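Local coordinates for protein beta-hexosaminidase Amuc_2018 (Akkermansia muciniphila, PDB 6JEB) that hydrolyses terminal non-reducing N-acetylglucosamine and N-acetylgalactosamine residues from beta-linked glycans, as a zinc-containing member of glycosyl hydrolase family 20, at residues A[10-16]-A[80-86]; A[38-42]-A[60-65]; A[204-208]-A[264-270]. All blocks are in the same frame, centred on the assembly; numbering follows the deposited sequence.

Interaction 1: A[10-16]-A[80-86]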
loop_
_atom_site.group_PDB
_atom_site.type_symbol
_atom_site.label_atom_id
_atom_site.label_comp_id
_atom_site.label_asym_id
_atom_site.label_seq_id
_atom_site.Cartn_x
_atom_site.Cartn_y
_atom_site.Cartn_z
ATOM N N PRO A 10 -11.827 -18.026 3.799
ATOM C CA PRO A 10 -10.785 -19.019 4.072
ATOM C C PRO A 10 -10.620 -20.003 2.923
ATOM O O PRO A 10 -11.549 -20.280 2.152
ATOM C CB PRO A 10 -11.298 -19.732 5.330
ATOM C CG PRO A 10 -12.180 -18.710 6.002
ATOM C CD PRO A 10 -12.854 -17.994 4.856
ATOM N N SER A 11 -9.416 -20.561 2.828
ATOM C CA SER A 11 -9.141 -21.503 1.747
ATOM C C SER A 11 -9.966 -22.780 1.869
ATOM O O SER A 11 -10.295 -23.388 0.848
ATOM C CB SER A 11 -7.648 -21.802 1.654
ATOM O OG SER A 11 -7.122 -22.204 2.904
ATOM N N ARG A 12 -10.310 -23.204 3.089
ATOM C CA ARG A 12 -11.191 -24.355 3.286
ATOM C C ARG A 12 -12.043 -24.126 4.527
ATOM O O ARG A 12 -11.513 -23.823 5.602
ATOM C CB ARG A 12 -10.417 -25.681 3.435
ATOM C CG ARG A 12 -11.321 -26.904 3.687
ATOM C CD ARG A 12 -10.531 -28.209 3.963
ATOM N NE ARG A 12 -11.369 -29.241 4.594
ATOM C CZ ARG A 12 -11.842 -30.332 3.995
ATOM N NH1 ARG A 12 -11.553 -30.598 2.721
ATOM N NH2 ARG A 12 -12.613 -31.171 4.685
ATOM N N THR A 13 -13.361 -24.245 4.367
ATOM C CA THR A 13 -14.295 -24.250 5.487
ATOM C C THR A 13 -15.123 -25.517 5.383
ATOM O O THR A 13 -15.794 -25.733 4.368
ATOM C CB THR A 13 -15.225 -23.030 5.444
ATOM O OG1 THR A 13 -14.445 -21.827 5.415
ATOM C CG2 THR A 13 -16.129 -23.010 6.678
ATOM N N GLU A 14 -15.063 -26.353 6.416
ATOM C CA GLU A 14 -15.869 -27.569 6.515
ATOM C C GLU A 14 -16.860 -27.350 7.654
ATOM O O GLU A 14 -16.495 -27.439 8.828
ATOM C CB GLU A 14 -14.979 -28.787 6.782
ATOM C CG GLU A 14 -15.782 -30.087 6.985
ATOM C CD GLU A 14 -14.946 -31.316 7.373
ATOM O OE1 GLU A 14 -13.700 -31.237 7.434
ATOM O OE2 GLU A 14 -15.556 -32.382 7.619
ATOM N N LEU A 15 -18.111 -27.061 7.311
ATOM C CA LEU A 15 -19.122 -26.790 8.322
ATOM C C LEU A 15 -19.695 -28.089 8.876
ATOM O O LEU A 15 -19.797 -29.100 8.174
ATOM C CB LEU A 15 -20.246 -25.942 7.730
ATOM C CG LEU A 15 -19.823 -24.532 7.309
ATOM C CD1 LEU A 15 -20.983 -23.816 6.625
ATOM C CD2 LEU A 15 -19.341 -23.737 8.510
ATOM N N ARG A 16 -20.072 -28.051 10.149
ATOM C CA ARG A 16 -20.641 -29.190 10.857
ATOM C C ARG A 16 -22.041 -28.836 11.346
ATOM O O ARG A 16 -22.448 -27.671 11.335
ATOM C CB ARG A 16 -19.723 -29.624 12.010
ATOM C CG ARG A 16 -18.384 -30.172 11.515
ATOM C CD ARG A 16 -17.357 -30.386 12.612
ATOM N NE ARG A 16 -16.241 -31.198 12.126
ATOM C CZ ARG A 16 -15.098 -31.387 12.778
ATOM N NH1 ARG A 16 -14.896 -30.804 13.954
ATOM N NH2 ARG A 16 -14.152 -32.159 12.248
ATOM N N PRO A 80 -22.478 -21.826 13.270
ATOM C CA PRO A 80 -22.184 -23.236 12.999
ATOM C C PRO A 80 -20.835 -23.633 13.572
ATOM O O PRO A 80 -19.900 -22.830 13.646
ATOM C CB PRO A 80 -22.157 -23.317 11.469
ATOM C CG PRO A 80 -22.759 -22.071 10.980
ATOM C CD PRO A 80 -22.632 -21.038 12.035
ATOM N N CYS A 81 -20.744 -24.892 13.973
ATOM C CA CYS A 81 -19.453 -25.499 14.235
ATOM C C CYS A 81 -18.796 -25.870 12.908
ATOM O O CYS A 81 -19.440 -25.901 11.856
ATOM C CB CYS A 81 -19.628 -26.734 15.114
ATOM S SG CYS A 81 -20.129 -26.312 16.797
ATOM N N GLY A 82 -17.497 -26.132 12.956
ATOM C CA GLY A 82 -16.792 -26.440 11.729
ATOM C C GLY A 82 -15.293 -26.361 11.912
ATOM O O GLY A 82 -14.784 -26.111 13.010
ATOM N N VAL A 83 -14.593 -26.590 10.801
ATOM C CA VAL A 83 -13.137 -26.525 10.746
ATOM C C VAL A 83 -12.744 -25.588 9.617
ATOM O O VAL A 83 -13.194 -25.756 8.477
ATOM C CB VAL A 83 -12.509 -27.913 10.516
ATOM C CG1 VAL A 83 -10.988 -27.829 10.560
ATOM C CG2 VAL A 83 -13.010 -28.900 11.542
ATOM N N ILE A 84 -11.902 -24.611 9.933
ATOM C CA ILE A 84 -11.371 -23.657 8.971
ATOM C C ILE A 84 -9.886 -23.953 8.835
ATOM O O ILE A 84 -9.152 -23.924 9.829
ATOM C CB ILE A 84 -11.585 -22.215 9.460
ATOM C CG1 ILE A 84 -13.079 -21.909 9.628
ATOM C CG2 ILE A 84 -10.912 -21.228 8.509
ATOM C CD1 ILE A 84 -13.349 -20.727 10.555
ATOM N N THR A 85 -9.433 -24.246 7.618
ATOM C CA THR A 85 -8.014 -24.456 7.352
ATOM C C THR A 85 -7.612 -23.424 6.313
ATOM O O THR A 85 -8.201 -23.380 5.229
ATOM C CB THR A 85 -7.764 -25.871 6.824
ATOM O OG1 THR A 85 -8.402 -26.817 7.689
ATOM C CG2 THR A 85 -6.264 -26.163 6.771
ATOM N N ASP A 86 -6.628 -22.587 6.640
ATOM C CA ASP A 86 -6.491 -21.341 5.907
ATOM C C ASP A 86 -5.028 -20.950 5.761
ATOM O O ASP A 86 -4.231 -21.115 6.691
ATOM C CB ASP A 86 -7.246 -20.252 6.675
ATOM C CG ASP A 86 -7.708 -19.108 5.798
ATOM O OD1 ASP A 86 -7.588 -19.185 4.554
ATOM O OD2 ASP A 86 -8.205 -18.121 6.385
HETATM O O HOH W 1 -11.044 -27.005 7.058
#

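Interaction 2: A[38-42]-A[60-65]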
loop_
_atom_site.group_PDB
_atom_site.type_symbol
_atom_site.label_atom_id
_atom_site.label_comp_id
_atom_site.label_asym_id
_atom_site.label_seq_id
_atom_site.Cartn_x
_atom_site.Cartn_y
_atom_site.Cartn_z
ATOM N N ALA A 38 0.004 -20.387 8.077
ATOM C CA ALA A 38 -1.244 -21.131 7.990
ATOM C C ALA A 38 -1.807 -21.406 9.381
ATOM O O ALA A 38 -1.078 -21.443 10.381
ATOM C CB ALA A 38 -1.023 -22.454 7.250
ATOM N N TYR A 39 -3.122 -21.601 9.448
ATOM C CA TYR A 39 -3.764 -21.972 10.704
ATOM C C TYR A 39 -4.910 -22.940 10.426
ATOM O O TYR A 39 -5.411 -23.048 9.299
ATOM C CB TYR A 39 -4.255 -20.740 11.517
ATOM C CG TYR A 39 -5.420 -20.042 10.857
ATOM C CD1 TYR A 39 -6.731 -20.438 11.119
ATOM C CD2 TYR A 39 -5.215 -19.008 9.946
ATOM C CE1 TYR A 39 -7.800 -19.835 10.495
ATOM C CE2 TYR A 39 -6.278 -18.389 9.322
ATOM C CZ TYR A 39 -7.574 -18.816 9.594
ATOM O OH TYR A 39 -8.646 -18.237 8.961
ATOM N N ARG A 40 -5.316 -23.643 11.479
ATOM C CA ARG A 40 -6.525 -24.453 11.485
ATOM C C ARG A 40 -7.320 -24.061 12.720
ATOM O O ARG A 40 -6.815 -24.150 13.844
ATOM C CB ARG A 40 -6.187 -25.943 11.524
ATOM C CG ARG A 40 -7.415 -26.847 11.466
ATOM C CD ARG A 40 -7.053 -28.319 11.722
ATOM N NE ARG A 40 -5.912 -28.752 10.915
ATOM C CZ ARG A 40 -4.707 -29.051 11.397
ATOM N NH1 ARG A 40 -4.468 -28.995 12.705
ATOM N NH2 ARG A 40 -3.740 -29.418 10.566
ATOM N N LEU A 41 -8.548 -23.600 12.515
ATOM C CA LEU A 41 -9.400 -23.146 13.605
ATOM C C LEU A 41 -10.632 -24.030 13.626
ATOM O O LEU A 41 -11.369 -24.090 12.638
ATOM C CB LEU A 41 -9.781 -21.680 13.407
ATOM C CG LEU A 41 -10.662 -21.052 14.486
ATOM C CD1 LEU A 41 -9.956 -21.019 15.837
ATOM C CD2 LEU A 41 -11.062 -19.650 14.068
ATOM N N THR A 42 -10.845 -24.727 14.739
ATOM C CA THR A 42 -11.969 -25.645 14.885
ATOM C C THR A 42 -12.954 -25.055 15.884
ATOM O O THR A 42 -12.588 -24.758 17.028
ATOM C CB THR A 42 -11.485 -27.024 15.333
ATOM O OG1 THR A 42 -10.527 -27.508 14.382
ATOM C CG2 THR A 42 -12.657 -28.008 15.416
ATOM N N TYR A 60 -3.124 -14.559 11.917
ATOM C CA TYR A 60 -4.260 -14.689 11.008
ATOM C C TYR A 60 -5.389 -15.493 11.638
ATOM O O TYR A 60 -6.561 -15.140 11.486
ATOM C CB TYR A 60 -3.834 -15.313 9.678
ATOM C CG TYR A 60 -2.761 -14.533 8.950
ATOM C CD1 TYR A 60 -2.705 -13.142 9.023
ATOM C CD2 TYR A 60 -1.789 -15.189 8.194
ATOM C CE1 TYR A 60 -1.713 -12.430 8.366
ATOM C CE2 TYR A 60 -0.808 -14.485 7.529
ATOM C CZ TYR A 60 -0.767 -13.108 7.622
ATOM O OH TYR A 60 0.230 -12.416 6.967
ATOM N N GLY A 61 -5.065 -16.588 12.331
ATOM C CA GLY A 61 -6.115 -17.368 12.974
ATOM C C GLY A 61 -6.867 -16.566 14.017
ATOM O O GLY A 61 -8.094 -16.667 14.131
ATOM N N LEU A 62 -6.143 -15.752 14.787
ATOM C CA LEU A 62 -6.794 -14.881 15.758
ATOM C C LEU A 62 -7.642 -13.812 15.074
ATOM O O LEU A 62 -8.672 -13.403 15.621
ATOM C CB LEU A 62 -5.753 -14.269 16.703
ATOM C CG LEU A 62 -5.049 -15.261 17.637
ATOM C CD1 LEU A 62 -3.867 -14.607 18.358
ATOM C CD2 LEU A 62 -6.041 -15.855 18.636
ATOM N N ALA A 63 -7.229 -13.349 13.885
ATOM C CA ALA A 63 -8.049 -12.401 13.135
ATOM C C ALA A 63 -9.360 -13.042 12.683
ATOM O O ALA A 63 -10.423 -12.407 12.734
ATOM C CB ALA A 63 -7.268 -11.863 11.935
ATOM N N THR A 64 -9.308 -14.298 12.238
ATOM C CA THR A 64 -10.544 -15.001 11.919
ATOM C C THR A 64 -11.406 -15.185 13.158
ATOM O O THR A 64 -12.627 -14.981 13.111
ATOM C CB THR A 64 -10.199 -16.344 11.280
ATOM O OG1 THR A 64 -9.580 -16.087 10.014
ATOM C CG2 THR A 64 -11.454 -17.204 11.086
ATOM N N LEU A 65 -10.792 -15.562 14.280
ATOM C CA LEU A 65 -11.541 -15.707 15.526
ATOM C C LEU A 65 -12.227 -14.399 15.910
ATOM O O LEU A 65 -13.363 -14.404 16.402
ATOM C CB LEU A 65 -10.603 -16.181 16.636
ATOM C CG LEU A 65 -11.215 -16.553 17.984
ATOM C CD1 LEU A 65 -12.256 -17.639 17.798
ATOM C CD2 LEU A 65 -10.118 -17.000 18.951
#

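Interaction 3: A[204-208]-A[264-270]. With ZN (zinc ion), chain B.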
loop_
_atom_site.group_PDB
_atom_site.type_symbol
_atom_site.label_atom_id
_atom_site.label_comp_id
_atom_site.label_asym_id
_atom_site.label_seq_id
_atom_site.Cartn_x
_atom_site.Cartn_y
_atom_site.Cartn_z
ATOM N N PHE A 204 19.717 20.506 -5.371
ATOM C CA PHE A 204 19.752 19.090 -5.732
ATOM C C PHE A 204 19.307 18.830 -7.167
ATOM O O PHE A 204 19.328 17.673 -7.599
ATOM C CB PHE A 204 18.845 18.258 -4.812
ATOM C CG PHE A 204 19.268 18.219 -3.363
ATOM C CD1 PHE A 204 20.482 18.744 -2.931
ATOM C CD2 PHE A 204 18.430 17.623 -2.422
ATOM C CE1 PHE A 204 20.845 18.686 -1.567
ATOM C CE2 PHE A 204 18.775 17.558 -1.068
ATOM C CZ PHE A 204 19.985 18.092 -0.639
ATOM N N PHE A 205 18.914 19.861 -7.914
ATOM C CA PHE A 205 18.226 19.693 -9.186
ATOM C C PHE A 205 19.044 20.275 -10.333
ATOM O O PHE A 205 19.887 21.155 -10.139
ATOM C CB PHE A 205 16.825 20.318 -9.117
ATOM C CG PHE A 205 15.923 19.599 -8.157
ATOM C CD1 PHE A 205 16.056 19.792 -6.785
ATOM C CD2 PHE A 205 15.003 18.675 -8.618
ATOM C CE1 PHE A 205 15.261 19.079 -5.889
ATOM C CE2 PHE A 205 14.196 17.968 -7.737
ATOM C CZ PHE A 205 14.318 18.169 -6.368
ATOM N N CYS A 206 18.778 19.764 -11.542
ATOM C CA CYS A 206 19.519 20.204 -12.723
ATOM C C CYS A 206 19.365 21.702 -12.955
ATOM O O CYS A 206 20.320 22.380 -13.360
ATOM C CB CYS A 206 19.029 19.448 -13.960
ATOM S SG CYS A 206 19.132 17.647 -13.854
ATOM N N PHE A 207 18.163 22.229 -12.727
ATOM C CA PHE A 207 17.841 23.633 -12.977
ATOM C C PHE A 207 17.280 24.214 -11.685
ATOM O O PHE A 207 16.057 24.310 -11.506
ATOM C CB PHE A 207 16.891 23.778 -14.168
ATOM C CG PHE A 207 17.500 23.333 -15.470
ATOM C CD1 PHE A 207 18.275 24.210 -16.220
ATOM C CD2 PHE A 207 17.331 22.034 -15.929
ATOM C CE1 PHE A 207 18.861 23.808 -17.406
ATOM C CE2 PHE A 207 17.909 21.621 -17.125
ATOM C CZ PHE A 207 18.673 22.515 -17.864
ATOM N N PRO A 208 18.153 24.615 -10.763
ATOM C CA PRO A 208 17.680 25.111 -9.464
ATOM C C PRO A 208 16.832 26.366 -9.615
ATOM O O PRO A 208 17.189 27.310 -10.332
ATOM C CB PRO A 208 18.979 25.391 -8.695
ATOM C CG PRO A 208 20.003 24.532 -9.364
ATOM C CD PRO A 208 19.620 24.529 -10.822
ATOM N N TRP A 264 16.692 16.227 -17.571
ATOM C CA TRP A 264 17.959 15.504 -17.665
ATOM C C TRP A 264 18.578 15.664 -19.048
ATOM O O TRP A 264 19.798 15.842 -19.176
ATOM C CB TRP A 264 17.753 14.019 -17.373
ATOM C CG TRP A 264 17.718 13.658 -15.919
ATOM C CD1 TRP A 264 17.803 14.513 -14.843
ATOM C CD2 TRP A 264 17.620 12.338 -15.375
ATOM N NE1 TRP A 264 17.743 13.795 -13.670
ATOM C CE2 TRP A 264 17.633 12.460 -13.969
ATOM C CE3 TRP A 264 17.519 11.060 -15.943
ATOM C CZ2 TRP A 264 17.551 11.352 -13.121
ATOM C CZ3 TRP A 264 17.437 9.962 -15.102
ATOM C CH2 TRP A 264 17.449 10.113 -13.704
ATOM N N GLU A 265 17.756 15.583 -20.098
ATOM C CA GLU A 265 18.284 15.741 -21.451
ATOM C C GLU A 265 18.951 17.099 -21.620
ATOM O O GLU A 265 20.015 17.199 -22.242
ATOM C CB GLU A 265 17.174 15.560 -22.492
ATOM C CG GLU A 265 17.693 15.408 -23.926
ATOM C CD GLU A 265 18.106 16.729 -24.556
ATOM O OE1 GLU A 265 17.458 17.757 -24.265
ATOM O OE2 GLU A 265 19.088 16.740 -25.332
ATOM N N LYS A 266 18.347 18.152 -21.055
ATOM C CA LYS A 266 18.831 19.517 -21.232
ATOM C C LYS A 266 19.925 19.909 -20.254
ATOM O O LYS A 266 20.667 20.859 -20.530
ATOM C CB LYS A 266 17.675 20.509 -21.061
ATOM C CG LYS A 266 16.653 20.454 -22.168
ATOM C CD LYS A 266 15.510 21.413 -21.918
ATOM C CE LYS A 266 14.496 21.334 -23.053
ATOM N NZ LYS A 266 13.327 22.229 -22.827
ATOM N N CYS A 267 20.035 19.211 -19.129
ATOM C CA CYS A 267 20.958 19.607 -18.071
ATOM C C CYS A 267 22.399 19.628 -18.579
ATOM O O CYS A 267 22.869 18.630 -19.143
ATOM C CB CYS A 267 20.844 18.625 -16.908
ATOM S SG CYS A 267 22.088 18.884 -15.615
ATOM N N PRO A 268 23.135 20.729 -18.387
ATOM C CA PRO A 268 24.524 20.757 -18.866
ATOM C C PRO A 268 25.425 19.773 -18.145
ATOM O O PRO A 268 26.398 19.293 -18.742
ATOM C CB PRO A 268 24.954 22.216 -18.633
ATOM C CG PRO A 268 24.044 22.699 -17.547
ATOM C CD PRO A 268 22.726 22.012 -17.793
ATOM N N LEU A 269 25.132 19.451 -16.880
ATOM C CA LEU A 269 25.920 18.443 -16.178
ATOM C C LEU A 269 25.581 17.045 -16.673
ATOM O O LEU A 269 26.476 16.233 -16.932
ATOM C CB LEU A 269 25.671 18.530 -14.672
ATOM C CG LEU A 269 26.015 19.867 -14.015
ATOM C CD1 LEU A 269 25.677 19.795 -12.530
ATOM C CD2 LEU A 269 27.479 20.224 -14.224
ATOM N N CYS A 270 24.285 16.740 -16.798
ATOM C CA CYS A 270 23.886 15.405 -17.237
ATOM C C CYS A 270 24.303 15.129 -18.677
ATOM O O CYS A 270 24.644 13.987 -19.008
ATOM C CB CYS A 270 22.381 15.203 -17.061
ATOM S SG CYS A 270 21.844 15.106 -15.328
HETATM ZN ZN ZN B . 21.395 17.148 -14.209
#

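Interaction 1: A[10-16]-A[80-86]
Pro10, Ser11 and Asp86 make the tight end of this antiparallel strand pair. Ser11 N donates a hydrogen bond to Asp86 OD1 at 2.9 Å, coming from above the carboxylate plane. In one of its two conformers, Ser11 OG donates to Thr85 O at 2.8 Å. Pro10 CB packs on Ile84 CG2 at 3.5 Å. Asp86 OD1 also accepts from Trp426 NE1, so two donors grip one buried oxygen. With an alanine here, Ser11 N and the Trp426 indole would probably lose their shared acceptor, and the Pro10-Ser11 loop would be less firmly tied to the strand end. Further along, Glu14 and Val83 form a hydrogen-bonded pair, with Glu14 N to Val83 O at 2.8 Å and nearly straight.

The face of Arg12, Glu14, Val83 and Thr85 is looser and more exposed. Arg12 NH2 bridges to Glu14 OE1 at 3.0 Å. A water joins Thr85 OG1 to Val83 O, the latter weakly. The extended Arg16 chain lays its guanidinium over Val83 CG2, with Arg16 CZ 3.5 Å from that methyl.

On the other face, Ile84 meets Thr64 and Leu68 of helix 55-73. Strand 79-86 lies between strands 12-16 and 39-44 in the mixed sheet of the N-terminal domain.

Interaction 2: A[38-42]-A[60-65]
Tyr39 and Thr64 supply the polar link between this strand and helix. Tyr39 OH and Thr64 OG1 share a hydrogen bond of 2.6 Å, and either hydroxyl could be the donor. Both groups are buried, and both have further partners. Lys120 NZ bonds to Thr64 OG1, and Asp86 OD2 makes a weak bond with Tyr39 OH. The two side chains therefore belong to a small polar cluster within an otherwise apolar interface. The nearby lysine and aspartate charges would probably polarise the hydroxyl pair.

The aromatic contact is a CH-pi interaction. Gly61 CA sits over the centre of the Tyr39 ring, 3.5 Å from the centroid and 11° off the ring normal. Gly61 N lies over the same face, 3.4 Å from Tyr39 CD2. The missing side chain matters here, since a CB on Gly61 would press tightly on Tyr39 CG. Tyr39 CG stands between its own backbone N and carbonyl carbon (chi1 69°), which turns the ring flat against the helix backbone.

Apolar contacts are made by the helix residues before and after the glycine. Tyr60 CB touches Tyr39 CE2 at 3.9 Å. Leu41 CD2 reaches Thr64 CG2 at 3.9 Å and Leu65 CB at 4.3 Å. The Leu41 and Thr64 side chains run past one another, pointing opposite ways.

Helix 55-73 thus packs on one face of the N-terminal mixed sheet. Strand 39-44 runs there between strands 47-52 and 79-86. Leu50 and Ile84 of those neighbours touch Tyr39, while the Tyr60 ring meets Trp426 edge-to-face.

Interaction 3: A[204-208]-A[264-270]
A four-cysteine zinc site joins the loop 204-208 to the helical segment 264-270 in the catalytic domain. Cys267 and Cys270 form the CxxC part of the site. Cys206 reaches in from the loop, and Cys226 completes the set. Zinc lies 2.3 Å from Cys206 SG, 2.3 Å from Cys267 SG and 2.4 Å from Cys270 SG. The metal ties together parts of the chain far apart in sequence, and no direct hydrogen bond crosses between these two segments.

The cysteines also pack on each other. Cys206 CB touches Cys267 SG at 3.5 Å. The sulfur of Cys206 meets the edge of the Trp264 indole, 3.5 Å from CD1, in a sulfur-aromatic contact. Trp264 NE1 itself is bonded to Val225 O, a residue next to Cys226, which probably helps hold the ring beside the site.

Phe207 borders the cluster and is partly exposed. Its CZ points at Lys266 O, 3.7 Å away and near the ring plane. The same CZ packs against Cys267 CA and, more distantly, Pro268 CD.

Cys267 has a second task as the N-cap of helix 268-277. Its SG stands anti to the backbone N (chi1 173°), where it can face both the metal and the start of the helix. There Cys270 N donates to Cys267 SG at 3.3 Å with an N-H...S angle of 167°.

Interactions 1 and 2 belong to the N-terminal domain and share its mixed sheet. They touch directly: Leu41 N bonds to Ile84 O, and Asp86 of interaction 1 bonds weakly to Tyr39 of interaction 2. Interaction 2 is fully buried and packs a helix on the sheet through a ring, a glycine and hydroxyls. Interaction 1 joins two strands mainly by backbone bonds, with Ile84 turned to the helix and the opposite face carrying charged side chains and water. Interaction 3 lies in the catalytic domain, its centre about 60 Å from that of interaction 1. It is partly buried, like interaction 1, but metal-thiolate bonds hold its irregular loop and the ends of two helices.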